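Local coordinates for protein transketolase (PDB 3L84) that belongs to the transketolase family and probably works as an enzyme dependent on thiamine diphosphate, at residues L116-A121 and K422-I427; E110-P115 and A429-K434. One frame throughout, in Å; residues are numbered along the deposited sequence.

Contact 1. Residues L116-A121 and K422-I427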
loop_
_atom_site.group_PDB
_atom_site.type_symbol
_atom_site.label_atom_id
_atom_site.label_comp_id
_atom_site.label_asym_id
_atom_site.label_seq_id
_atom_site.Cartn_x
_atom_site.Cartn_y
_atom_site.Cartn_z
ATOM N N LEU A 116 -3.597 -9.161 -6.973
ATOM C CA LEU A 116 -3.401 -8.852 -8.371
ATOM C C LEU A 116 -2.278 -7.841 -8.576
ATOM O O LEU A 116 -1.988 -6.964 -7.730
ATOM C CB LEU A 116 -4.729 -8.377 -8.987
ATOM C CG LEU A 116 -5.814 -9.473 -9.080
ATOM C CD1 LEU A 116 -7.232 -8.907 -9.226
ATOM C CD2 LEU A 116 -5.482 -10.406 -10.241
ATOM N N GLY A 117 -1.626 -7.979 -9.712
ATOM C CA GLY A 117 -0.494 -7.160 -10.080
ATOM C C GLY A 117 0.834 -7.687 -9.595
ATOM O O GLY A 117 1.853 -7.498 -10.244
ATOM N N GLN A 118 0.858 -8.324 -8.427
ATOM C CA GLN A 118 2.122 -8.760 -7.815
ATOM C C GLN A 118 2.944 -9.595 -8.783
ATOM O O GLN A 118 4.147 -9.385 -8.952
ATOM C CB GLN A 118 1.909 -9.597 -6.528
ATOM C CG GLN A 118 1.274 -8.902 -5.338
ATOM C CD GLN A 118 2.095 -7.757 -4.810
ATOM O OE1 GLN A 118 3.331 -7.882 -4.665
ATOM N NE2 GLN A 118 1.413 -6.639 -4.474
ATOM N N GLY A 119 2.286 -10.558 -9.413
ATOM C CA GLY A 119 2.987 -11.533 -10.223
ATOM C C GLY A 119 3.684 -10.897 -11.421
ATOM O O GLY A 119 4.749 -11.345 -11.835
ATOM N N VAL A 120 3.089 -9.870 -12.018
ATOM C CA VAL A 120 3.720 -9.152 -13.108
ATOM C C VAL A 120 5.034 -8.521 -12.626
ATOM O O VAL A 120 6.073 -8.659 -13.293
ATOM C CB VAL A 120 2.792 -8.062 -13.701
ATOM C CG1 VAL A 120 3.537 -7.213 -14.768
ATOM C CG2 VAL A 120 1.529 -8.723 -14.323
ATOM N N ALA A 121 4.999 -7.850 -11.459
ATOM C CA ALA A 121 6.205 -7.262 -10.903
ATOM C C ALA A 121 7.199 -8.355 -10.515
ATOM O O ALA A 121 8.405 -8.179 -10.660
ATOM C CB ALA A 121 5.858 -6.355 -9.702
ATOM N N LYS A 422 3.642 -2.547 1.516
ATOM C CA LYS A 422 3.179 -3.545 2.484
ATOM C C LYS A 422 2.577 -4.799 1.826
ATOM O O LYS A 422 2.856 -5.891 2.298
ATOM C CB LYS A 422 2.223 -2.883 3.474
ATOM C CG LYS A 422 1.503 -3.813 4.468
ATOM C CD LYS A 422 2.405 -4.520 5.436
ATOM C CE LYS A 422 1.609 -5.449 6.358
ATOM N NZ LYS A 422 1.117 -6.642 5.590
ATOM N N PRO A 423 1.791 -4.686 0.747
ATOM C CA PRO A 423 1.205 -5.942 0.209
ATOM C C PRO A 423 2.263 -6.908 -0.279
ATOM O O PRO A 423 2.115 -8.123 -0.169
ATOM C CB PRO A 423 0.315 -5.453 -0.949
ATOM C CG PRO A 423 -0.013 -4.072 -0.596
ATOM C CD PRO A 423 1.227 -3.494 0.084
ATOM N N ALA A 424 3.363 -6.404 -0.841
ATOM C CA ALA A 424 4.471 -7.230 -1.292
ATOM C C ALA A 424 5.311 -7.715 -0.126
ATOM O O ALA A 424 5.791 -8.841 -0.139
ATOM C CB ALA A 424 5.348 -6.443 -2.306
ATOM N N ALA A 425 5.496 -6.892 0.914
ATOM C CA ALA A 425 6.139 -7.382 2.124
ATOM C C ALA A 425 5.391 -8.581 2.690
ATOM O O ALA A 425 5.986 -9.534 3.188
ATOM C CB ALA A 425 6.287 -6.262 3.171
ATOM N N ARG A 426 4.066 -8.542 2.620
ATOM C CA ARG A 426 3.273 -9.629 3.118
ATOM C C ARG A 426 3.539 -10.909 2.345
ATOM O O ARG A 426 3.549 -11.985 2.958
ATOM C CB ARG A 426 1.797 -9.261 3.039
ATOM C CG ARG A 426 0.938 -10.097 3.941
ATOM C CD ARG A 426 -0.568 -9.715 3.848
ATOM N NE ARG A 426 -1.307 -10.251 4.985
ATOM C CZ ARG A 426 -2.093 -11.317 4.964
ATOM N NH1 ARG A 426 -2.295 -11.995 3.857
ATOM N NH2 ARG A 426 -2.697 -11.680 6.085
ATOM N N ILE A 427 3.738 -10.837 1.035
ATOM C CA ILE A 427 4.100 -12.023 0.264
ATOM C C ILE A 427 5.466 -12.556 0.705
ATOM O O ILE A 427 5.661 -13.785 0.795
ATOM C CB ILE A 427 4.070 -11.740 -1.243
ATOM C CG1 ILE A 427 2.661 -11.395 -1.720
ATOM C CG2 ILE A 427 4.631 -12.929 -2.033
ATOM C CD1 ILE A 427 1.757 -12.652 -1.874
#

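Contact 2. Residues E110-P115 and A429-K434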
loop_
_atom_site.group_PDB
_atom_site.type_symbol
_atom_site.label_atom_id
_atom_site.label_comp_id
_atom_site.label_asym_id
_atom_site.label_seq_id
_atom_site.Cartn_x
_atom_site.Cartn_y
_atom_site.Cartn_z
ATOM N N GLU A 110 6.684 -21.073 -8.639
ATOM C CA GLU A 110 7.845 -20.208 -8.581
ATOM C C GLU A 110 7.769 -19.173 -7.479
ATOM O O GLU A 110 8.787 -18.815 -6.881
ATOM C CB GLU A 110 8.069 -19.513 -9.933
ATOM C CG GLU A 110 8.533 -20.471 -11.055
ATOM C CD GLU A 110 9.922 -21.035 -10.874
ATOM O OE1 GLU A 110 10.678 -20.518 -10.021
ATOM O OE2 GLU A 110 10.235 -21.989 -11.617
ATOM N N ILE A 111 6.586 -18.653 -7.265
ATOM C CA ILE A 111 6.378 -17.554 -6.322
ATOM C C ILE A 111 4.918 -17.552 -5.966
ATOM O O ILE A 111 4.084 -17.954 -6.773
ATOM C CB ILE A 111 6.894 -16.222 -6.930
ATOM C CG1 ILE A 111 6.952 -15.093 -5.887
ATOM C CG2 ILE A 111 6.038 -15.771 -8.097
ATOM C CD1 ILE A 111 8.014 -14.047 -6.200
ATOM N N ALA A 112 4.584 -17.199 -4.734
ATOM C CA ALA A 112 3.209 -17.107 -4.327
ATOM C C ALA A 112 2.544 -15.954 -5.000
ATOM O O ALA A 112 3.117 -14.862 -5.036
ATOM C CB ALA A 112 3.102 -16.958 -2.773
ATOM N N THR A 113 1.366 -16.169 -5.562
ATOM C CA THR A 113 0.615 -15.088 -6.207
ATOM C C THR A 113 -0.831 -15.169 -5.801
ATOM O O THR A 113 -1.305 -16.150 -5.292
ATOM C CB THR A 113 0.725 -15.117 -7.758
ATOM O OG1 THR A 113 0.158 -16.324 -8.243
ATOM C CG2 THR A 113 2.204 -14.955 -8.234
ATOM N N GLY A 114 -1.569 -14.141 -6.109
ATOM C CA GLY A 114 -2.956 -14.046 -5.639
ATOM C C GLY A 114 -3.378 -12.593 -5.690
ATOM O O GLY A 114 -4.181 -12.218 -6.529
ATOM N N PRO A 115 -2.803 -11.749 -4.836
ATOM C CA PRO A 115 -3.093 -10.305 -4.885
ATOM C C PRO A 115 -2.675 -9.793 -6.267
ATOM O O PRO A 115 -1.543 -10.025 -6.706
ATOM C CB PRO A 115 -2.235 -9.738 -3.748
ATOM C CG PRO A 115 -2.013 -10.975 -2.847
ATOM C CD PRO A 115 -1.806 -12.079 -3.803
ATOM N N ALA A 429 6.656 -12.441 3.688
ATOM C CA ALA A 429 6.345 -13.102 4.938
ATOM C C ALA A 429 5.644 -14.428 4.718
ATOM O O ALA A 429 6.003 -15.446 5.334
ATOM C CB ALA A 429 5.529 -12.166 5.820
ATOM N N LEU A 430 4.643 -14.460 3.851
ATOM C CA LEU A 430 3.919 -15.689 3.530
ATOM C C LEU A 430 4.860 -16.772 3.058
ATOM O O LEU A 430 4.696 -17.946 3.415
ATOM C CB LEU A 430 2.849 -15.390 2.459
ATOM C CG LEU A 430 1.558 -14.768 3.038
ATOM C CD1 LEU A 430 0.820 -13.913 1.969
ATOM C CD2 LEU A 430 0.633 -15.835 3.633
HETATM N N MSE A 431 5.838 -16.405 2.220
HETATM C CA MSE A 431 6.778 -17.380 1.650
HETATM C C MSE A 431 7.977 -17.682 2.561
HETATM O O MSE A 431 8.694 -18.639 2.325
HETATM C CB MSE A 431 7.365 -16.836 0.353
HETATM C CG MSE A 431 6.371 -16.707 -0.773
HETATM SE SE MSE A 431 7.226 -16.448 -2.502
HETATM C CE MSE A 431 7.895 -14.632 -2.305
ATOM N N LYS A 432 8.187 -16.873 3.591
ATOM C CA LYS A 432 9.352 -17.012 4.490
ATOM C C LYS A 432 10.671 -16.893 3.739
ATOM O O LYS A 432 11.616 -17.631 4.007
ATOM C CB LYS A 432 9.276 -18.278 5.369
ATOM C CG LYS A 432 8.002 -18.401 6.153
ATOM C CD LYS A 432 7.978 -19.709 6.955
ATOM C CE LYS A 432 8.826 -19.711 8.121
ATOM N NZ LYS A 432 8.529 -20.963 8.969
ATOM N N ILE A 433 10.730 -15.946 2.802
ATOM C CA ILE A 433 11.949 -15.694 2.052
ATOM C C ILE A 433 12.888 -14.756 2.750
ATOM O O ILE A 433 12.504 -13.968 3.640
ATOM C CB ILE A 433 11.688 -15.156 0.641
ATOM C CG1 ILE A 433 10.769 -13.946 0.645
ATOM C CG2 ILE A 433 11.097 -16.246 -0.249
ATOM C CD1 ILE A 433 10.817 -13.046 -0.609
ATOM N N LYS A 434 14.163 -14.827 2.385
ATOM C CA LYS A 434 15.206 -13.977 2.937
ATOM C C LYS A 434 15.331 -12.703 2.112
ATOM O O LYS A 434 16.038 -12.629 1.115
ATOM C CB LYS A 434 16.515 -14.747 3.083
ATOM C CG LYS A 434 16.408 -15.974 3.904
ATOM C CD LYS A 434 15.633 -15.826 5.236
ATOM C CE LYS A 434 16.240 -14.829 6.177
ATOM N NZ LYS A 434 17.640 -15.299 6.650
#

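Contact 1. Residues L116-A121 and K422-I427
Q118, in the opening turn of helix 118-137, reaches with its side-chain amide onto P423 and A424 of helix 418-431; the approach is carried on one side by a single residue. Along the first segment the chain comes in as a loop ending at the N-cap of helix 118-137. L116 stays clear of the facing helix, but its carbonyl oxygen is hydrogen-bonded to Y420 OH of the second subunit. G117 is the N-cap residue, its backbone N held by D154, with a positive phi (88°) at which a side chain would collide with L116 O.

Q118 CG lies anti to the carbonyl carbon and beside the backbone N (chi1 -65°), and a bend at chi2 (-62°) folds the chain so that the amide comes up against the neighbouring helix. Q118 OE1 presses on the methyl of A424, 3.4 Å from its CB, and also lies 3.6 Å from A424 CA. Q118 NE2 sits 3.9 Å from P423 CB, and the glutamine chain crosses the proline at about a right angle. Farther along, A121 turns to other company and packs on A396 of helix 391-404.

Across the interface the amide therefore meets carbon rather than a polar group. It is buried, and its strongest polar partner is Y420 of the second subunit, the same tyrosine whose OH is hydrogen-bonded to L116 O. The facing helix is kinked here, the N atoms of P423 and A424 making no bond to the preceding turn. The chemistry is consistent with a division of labour: OE1 and NE2 supply van der Waals contact between the two family domains, with the two carbons to one side of the amide plane, P423 CB the more steeply, while the NE2 hydrogen bond is directed to Y420.

Contact 2. Residues E110-P115 and A429-K434
Selenomethionine M431, in the last turn of helix 418-431, lies against I111 and A112 of the extended loop leading to helix 118-137. The tight part of the contact is the end of this one side chain. Its CG, anti to the carbonyl carbon (chi1 -67°), rests 3.8 Å from A112 CB. Beyond that the chain runs on extended and then bends at the selenium (chi3 -71°), which brings the methyl round to the isoleucine. I111 CG1 is 3.7 Å from M431 SE and equally far from M431 CE, while I111 CD1 stands 3.9 Å from M431 CE. The isoleucine meets the chain at a slant, with CG1 swung anti to its own backbone N (chi1 -169°).

One polar group is caught in this apolar patch. A112 N lies 3.5 Å from M431 SE with its N-H directed at the selenium, and this buried nitrogen has no hydrogen-bond partner in the model.

The other side is looser. L430 points its CB toward the loop, yet L430 CB is 5.5 Å from A112 CB, and the side chain packs on F605 of the second subunit. K432 is exposed to solvent: with positive phi it is the C-prime residue of a Schellman motif that ends the helix, its N bonded to A429 O.

Two further helices enclose the compact side. I111 also packs on N122 and F126 of helix 118-137, and R403 of helix 391-404 both touches M431 and hydrogen-bonds through NE to E110 O, tying loop and helix end together.

Contacts 1 and 2 lie with their centres about 8 Å apart deep in the molecule, each about 6 Å from the centre of the chain. The order is 110-115, 116-121, then 422-427 and 429-434, so contact 1 falls within the long excursion that contact 2 spans. I427 bridges them: its CG2 is 3.9 Å from A112 O and its CD1 4.1 Å from P115 CD. Both use helix 418-431, which connects the adjacent parallel strands 408-414 and 436-440 as the helix of a beta-alpha-beta crossover. One helix thus presents successive turns to a continuous run of the thiamine diphosphate-binding domain, joining it to the pyrimidine-binding domain beside the second subunit, which both contacts touch.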